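Local coordinates for protein BspA (BspA_V) (Streptococcus agalactiae serotype III, PDB 5DZ8) that serves as a cell wall-anchored adhesin of the antigen I/II type, probably helping the bacterium attach to surfaces, with this chain forming its variable domain, at residues H39-G44 / Y81-V86; P107-A112 / E121-T126. One frame throughout, in Å; residues are numbered along the deposited sequence.

Contact 1: residues H39-G44 / Y81-V86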
loop_
_atom_site.group_PDB
_atom_site.type_symbol
_atom_site.label_atom_id
_atom_site.label_comp_id
_atom_site.label_asym_id
_atom_site.label_seq_id
_atom_site.Cartn_x
_atom_site.Cartn_y
_atom_site.Cartn_z
ATOM N N HIS A 39 5.228 -4.467 -19.232
ATOM C CA HIS A 39 6.131 -4.519 -18.084
ATOM C C HIS A 39 6.348 -5.945 -17.509
ATOM O O HIS A 39 5.417 -6.757 -17.412
ATOM C CB HIS A 39 5.678 -3.544 -17.002
ATOM C CG HIS A 39 4.507 -3.999 -16.174
ATOM N ND1 HIS A 39 3.223 -3.522 -16.371
ATOM C CD2 HIS A 39 4.432 -4.830 -15.104
ATOM C CE1 HIS A 39 2.414 -4.038 -15.464
ATOM N NE2 HIS A 39 3.118 -4.842 -14.690
ATOM N N ASP A 40 7.600 -6.231 -17.146
ATOM C CA ASP A 40 7.995 -7.455 -16.421
ATOM C C ASP A 40 7.719 -7.288 -14.943
ATOM O O ASP A 40 8.128 -6.300 -14.361
ATOM C CB ASP A 40 9.498 -7.698 -16.584
ATOM C CG ASP A 40 9.848 -8.385 -17.875
ATOM O OD1 ASP A 40 9.056 -8.289 -18.839
ATOM O OD2 ASP A 40 10.923 -9.037 -17.919
HETATM N N MSE A 41 7.048 -8.254 -14.333
HETATM C CA MSE A 41 6.798 -8.241 -12.899
HETATM C C MSE A 41 7.736 -9.203 -12.183
HETATM O O MSE A 41 7.759 -10.400 -12.511
HETATM C CB MSE A 41 5.353 -8.676 -12.675
HETATM C CG MSE A 41 4.860 -8.323 -11.271
HETATM SE SE MSE A 41 4.647 -6.363 -11.147
HETATM C CE MSE A 41 2.834 -6.484 -11.892
ATOM N N ILE A 42 8.474 -8.664 -11.196
ATOM C CA ILE A 42 9.612 -9.282 -10.490
ATOM C C ILE A 42 9.214 -9.522 -9.033
ATOM O O ILE A 42 8.650 -8.630 -8.420
ATOM C CB ILE A 42 10.837 -8.306 -10.470
ATOM C CG1 ILE A 42 11.201 -7.804 -11.871
ATOM C CG2 ILE A 42 12.074 -8.946 -9.844
ATOM C CD1 ILE A 42 11.542 -8.896 -12.866
ATOM N N ASP A 43 9.564 -10.675 -8.452
ATOM C CA ASP A 43 9.079 -11.078 -7.115
ATOM C C ASP A 43 9.981 -11.131 -5.822
ATOM O O ASP A 43 9.545 -11.748 -4.845
ATOM C CB ASP A 43 8.375 -12.433 -7.271
ATOM C CG ASP A 43 9.340 -13.624 -7.267
ATOM O OD1 ASP A 43 10.547 -13.408 -7.518
ATOM O OD2 ASP A 43 8.894 -14.780 -6.996
ATOM N N GLY A 44 11.198 -10.586 -5.736
ATOM C CA GLY A 44 12.097 -10.232 -6.811
ATOM C C GLY A 44 13.316 -11.154 -6.800
ATOM O O GLY A 44 14.439 -10.706 -6.655
ATOM N N TYR A 81 -6.062 -3.661 -19.705
ATOM C CA TYR A 81 -4.956 -4.105 -18.913
ATOM C C TYR A 81 -4.977 -5.610 -18.757
ATOM O O TYR A 81 -5.903 -6.156 -18.160
ATOM C CB TYR A 81 -4.939 -3.445 -17.538
ATOM C CG TYR A 81 -3.734 -3.870 -16.703
ATOM C CD1 TYR A 81 -2.445 -3.474 -17.058
ATOM C CD2 TYR A 81 -3.884 -4.712 -15.598
ATOM C CE1 TYR A 81 -1.336 -3.888 -16.325
ATOM C CE2 TYR A 81 -2.780 -5.140 -14.860
ATOM C CZ TYR A 81 -1.520 -4.722 -15.219
ATOM O OH TYR A 81 -0.435 -5.139 -14.491
ATOM N N GLU A 82 -3.911 -6.235 -19.242
ATOM C CA GLU A 82 -3.725 -7.643 -19.181
ATOM C C GLU A 82 -2.463 -8.043 -18.404
ATOM O O GLU A 82 -1.421 -7.340 -18.469
ATOM C CB GLU A 82 -3.583 -8.209 -20.595
ATOM C CG GLU A 82 -4.822 -8.053 -21.455
ATOM C CD GLU A 82 -4.529 -8.112 -22.949
ATOM O OE1 GLU A 82 -3.596 -8.838 -23.353
ATOM O OE2 GLU A 82 -5.235 -7.439 -23.740
ATOM N N TYR A 83 -2.579 -9.195 -17.720
ATOM C CA TYR A 83 -1.545 -9.758 -16.955
ATOM C C TYR A 83 -1.474 -11.226 -17.203
ATOM O O TYR A 83 -2.450 -11.923 -16.997
ATOM C CB TYR A 83 -1.740 -9.471 -15.468
ATOM C CG TYR A 83 -0.606 -10.048 -14.618
ATOM C CD1 TYR A 83 0.626 -9.410 -14.505
ATOM C CD2 TYR A 83 -0.746 -11.265 -13.990
ATOM C CE1 TYR A 83 1.642 -9.951 -13.723
ATOM C CE2 TYR A 83 0.282 -11.834 -13.233
ATOM C CZ TYR A 83 1.460 -11.174 -13.080
ATOM O OH TYR A 83 2.443 -11.761 -12.304
ATOM N N ARG A 84 -0.293 -11.666 -17.609
ATOM C CA ARG A 84 0.025 -13.052 -17.928
ATOM C C ARG A 84 0.968 -13.582 -16.854
ATOM O O ARG A 84 2.152 -13.240 -16.824
ATOM C CB ARG A 84 0.724 -13.153 -19.305
ATOM N N ASN A 85 0.440 -14.415 -15.975
ATOM C CA ASN A 85 1.262 -15.175 -15.032
ATOM C C ASN A 85 2.176 -16.162 -15.732
ATOM O O ASN A 85 1.719 -16.929 -16.561
ATOM C CB ASN A 85 0.434 -15.998 -14.076
ATOM C CG ASN A 85 1.302 -16.946 -13.267
ATOM O OD1 ASN A 85 1.407 -18.132 -13.581
ATOM N ND2 ASN A 85 2.006 -16.399 -12.277
ATOM N N VAL A 86 3.460 -16.150 -15.380
ATOM C CA VAL A 86 4.357 -17.189 -15.851
ATOM C C VAL A 86 4.823 -18.124 -14.733
ATOM O O VAL A 86 4.830 -19.324 -14.965
ATOM C CB VAL A 86 5.552 -16.651 -16.678
ATOM C CG1 VAL A 86 5.047 -16.102 -18.028
ATOM C CG2 VAL A 86 6.385 -15.639 -15.887
#

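Contact 2: residues P107-A112 / E121-T126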
loop_
_atom_site.group_PDB
_atom_site.type_symbol
_atom_site.label_atom_id
_atom_site.label_comp_id
_atom_site.label_asym_id
_atom_site.label_seq_id
_atom_site.Cartn_x
_atom_site.Cartn_y
_atom_site.Cartn_z
ATOM N N PRO A 107 -8.200 8.421 -9.547
ATOM C CA PRO A 107 -8.088 7.061 -10.036
ATOM C C PRO A 107 -9.229 6.660 -10.953
ATOM O O PRO A 107 -10.358 7.059 -10.763
ATOM C CB PRO A 107 -8.051 6.199 -8.757
ATOM C CG PRO A 107 -8.576 7.056 -7.659
ATOM C CD PRO A 107 -8.740 8.462 -8.175
ATOM N N ILE A 108 -8.908 5.916 -11.998
ATOM C CA ILE A 108 -9.939 5.418 -12.905
ATOM C C ILE A 108 -9.859 3.904 -13.088
ATOM O O ILE A 108 -10.739 3.287 -13.641
ATOM C CB ILE A 108 -9.963 6.221 -14.226
ATOM C CG1 ILE A 108 -8.636 6.094 -14.994
ATOM C CG2 ILE A 108 -10.264 7.710 -13.943
ATOM C CD1 ILE A 108 -8.793 5.344 -16.289
ATOM N N PHE A 109 -8.835 3.260 -12.577
ATOM C CA PHE A 109 -8.827 1.813 -12.649
ATOM C C PHE A 109 -7.911 1.379 -11.531
ATOM O O PHE A 109 -6.870 2.006 -11.265
ATOM C CB PHE A 109 -8.313 1.336 -14.047
ATOM C CG PHE A 109 -8.039 -0.136 -14.124
ATOM C CD1 PHE A 109 -9.101 -1.055 -14.207
ATOM C CD2 PHE A 109 -6.710 -0.629 -14.079
ATOM C CE1 PHE A 109 -8.843 -2.423 -14.281
ATOM C CE2 PHE A 109 -6.454 -1.997 -14.141
ATOM C CZ PHE A 109 -7.515 -2.904 -14.228
ATOM N N GLU A 110 -8.299 0.306 -10.900
ATOM C CA GLU A 110 -7.534 -0.289 -9.822
ATOM C C GLU A 110 -7.713 -1.784 -9.844
ATOM O O GLU A 110 -8.803 -2.272 -9.948
ATOM C CB GLU A 110 -7.987 0.250 -8.481
ATOM C CG GLU A 110 -7.094 -0.258 -7.366
ATOM C CD GLU A 110 -7.270 0.493 -6.046
ATOM O OE1 GLU A 110 -7.442 1.749 -5.999
ATOM O OE2 GLU A 110 -7.226 -0.213 -5.046
ATOM N N LYS A 111 -6.623 -2.507 -9.712
ATOM C CA LYS A 111 -6.672 -3.941 -9.684
ATOM C C LYS A 111 -5.614 -4.461 -8.738
ATOM O O LYS A 111 -4.397 -4.270 -8.949
ATOM C CB LYS A 111 -6.398 -4.453 -11.076
ATOM C CG LYS A 111 -6.356 -5.958 -11.196
ATOM C CD LYS A 111 -7.738 -6.600 -11.111
ATOM C CE LYS A 111 -7.531 -8.109 -11.225
ATOM N NZ LYS A 111 -8.811 -8.775 -11.432
ATOM N N ALA A 112 -6.098 -5.138 -7.706
ATOM C CA ALA A 112 -5.268 -5.726 -6.696
ATOM C C ALA A 112 -5.259 -7.228 -6.988
ATOM O O ALA A 112 -6.301 -7.797 -7.278
ATOM C CB ALA A 112 -5.872 -5.438 -5.346
ATOM N N GLU A 121 -8.589 -7.194 -18.084
ATOM C CA GLU A 121 -9.631 -6.279 -17.710
ATOM C C GLU A 121 -9.785 -5.259 -18.810
ATOM O O GLU A 121 -8.791 -4.725 -19.337
ATOM C CB GLU A 121 -9.206 -5.486 -16.482
ATOM C CG GLU A 121 -8.853 -6.323 -15.272
ATOM C CD GLU A 121 -10.045 -7.112 -14.733
ATOM O OE1 GLU A 121 -11.181 -6.660 -14.926
ATOM O OE2 GLU A 121 -9.843 -8.188 -14.124
ATOM N N THR A 122 -11.023 -4.942 -19.089
ATOM C CA THR A 122 -11.401 -3.969 -20.054
ATOM C C THR A 122 -11.717 -2.657 -19.375
ATOM O O THR A 122 -12.565 -2.592 -18.527
ATOM C CB THR A 122 -12.652 -4.425 -20.843
ATOM O OG1 THR A 122 -12.295 -5.562 -21.625
ATOM C CG2 THR A 122 -13.118 -3.335 -21.786
ATOM N N LEU A 123 -11.083 -1.598 -19.827
ATOM C CA LEU A 123 -11.330 -0.277 -19.288
ATOM C C LEU A 123 -12.218 0.513 -20.235
ATOM O O LEU A 123 -13.252 0.993 -19.844
ATOM C CB LEU A 123 -9.997 0.464 -19.124
ATOM C CG LEU A 123 -9.104 0.118 -17.931
ATOM C CD1 LEU A 123 -8.449 -1.200 -18.085
ATOM C CD2 LEU A 123 -8.010 1.145 -17.812
ATOM N N ASN A 124 -11.775 0.671 -21.489
ATOM C CA ASN A 124 -12.421 1.536 -22.466
ATOM C C ASN A 124 -12.745 2.920 -21.934
ATOM O O ASN A 124 -13.815 3.415 -22.138
ATOM C CB ASN A 124 -13.643 0.841 -23.072
ATOM C CG ASN A 124 -13.271 -0.360 -23.903
ATOM O OD1 ASN A 124 -12.135 -0.503 -24.376
ATOM N ND2 ASN A 124 -14.227 -1.252 -24.086
ATOM N N LYS A 125 -11.784 3.537 -21.261
ATOM C CA LYS A 125 -11.924 4.882 -20.697
ATOM C C LYS A 125 -11.158 5.921 -21.470
ATOM O O LYS A 125 -9.967 5.735 -21.716
ATOM C CB LYS A 125 -11.557 4.869 -19.232
ATOM C CG LYS A 125 -12.704 4.255 -18.414
ATOM C CD LYS A 125 -12.251 3.885 -17.017
ATOM C CE LYS A 125 -13.312 4.117 -15.943
ATOM N NZ LYS A 125 -14.108 2.901 -15.741
ATOM N N THR A 126 -11.878 6.970 -21.907
ATOM C CA THR A 126 -11.356 8.106 -22.572
ATOM C C THR A 126 -11.281 9.285 -21.631
ATOM O O THR A 126 -12.263 9.611 -21.025
ATOM C CB THR A 126 -12.212 8.436 -23.767
ATOM O OG1 THR A 126 -12.237 7.278 -24.570
ATOM C CG2 THR A 126 -11.599 9.592 -24.562
#

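Contact 1: residues H39-G44 / Y81-V86
His-39 meets the hydroxyl of Tyr-81, and Met-41 (modelled as selenomethionine) meets the ring of Tyr-83, on the inner face of a six-stranded antiparallel sheet in the variable domain. Their strands, 34-42 and 69-85, are not hydrogen-bonded neighbours: strand 47-63 runs between them, and the short axes come within 9.2 Å at their closest and are inclined at 48°. No hydrogen bond joins the two segments, and the contact is made entirely by side chains.

Polar groups meet without a hydrogen bond: Tyr-81 OH lies at the imidazole edge, 3.2 Å from the carbon His-39 CE1 and 3.6 Å from His-39 NE2. With chi1 at 77°, His-39 CG sits between the backbone N and the carbonyl carbon, a setting that turns the imidazole across the intervening strand towards this hydroxyl. The Tyr-81 ring stacks on Phe-98 of the second sheet.

The apolar part is Met-41 against the edge of Tyr-83, whose CE1 lies 4.1 Å from Met-41 CB. The chain of Met-41 bends at chi2 and chi3, which brings its CE back beside the same carbon. Beyond the ring, Tyr-83 is anchored elsewhere: its OH is hydrogen-bonded to the backbone O of Gly-115.

Contact 2: residues P107-A112 / E121-T126
Lys-111 and Glu-121 form a salt bridge, with NZ donating a hydrogen bond of 2.9 Å to OE2. The ammonium approaches from above the carboxylate plane, 45° out of it. Lys-111 NZ has a second partner in the ring of Phe-119, a cation-pi contact.

One step inward, the aliphatic part of Glu-121 lies against Phe-109, with CB 3.8 Å from ring atom CE1. The ring's main partner is Leu-123: CD1 sits over one face in a CH-pi contact, 4.0 Å from the centroid and 13° off the normal. The other methyl, CD2, packs at 3.8 Å on Phe-109 CB. Phe-109 reaches this leucine with CG anti to the backbone N (chi1 170°), an extended setting that carries the ring across to the facing strand.

At the far end the Ile-108 and Lys-125 side chains lie alongside one another, pointing opposite ways, CD1 lying 3.8 Å from CD of the lysine. A classic beta bulge, in which Ile-108 and Phe-109 both face Val-100, lets these consecutive side chains both turn to strand 121-126.

Strand 107-113 pairs with 94-101 and 119-135 with 69-85, so this beta-arch joins two sheets chiefly by side chains: close apolar packing, with one ion pair probably adding direction.

In the fold
The two contacts lie in series along the chain, their centres about 17 Å apart, and they share the space between the six-stranded and the three-stranded sheet. Contact 1 runs within the larger sheet, across an intervening strand, whereas contact 2 bridges the two sheets, its strands antiparallel at 173°. Tyr-81 ties them together. Its backbone O lies 2.9 Å from Glu-121 N, a probable hydrogen bond between the neighbouring strands 69-85 and 119-135. On the inner face its CB packs 4.0 Å from Phe-109 CE2, and its N is 3.8 Å from Leu-123 CD1. One residue therefore belongs to the histidine contact at one end and to the phenylalanine-leucine cluster at the other.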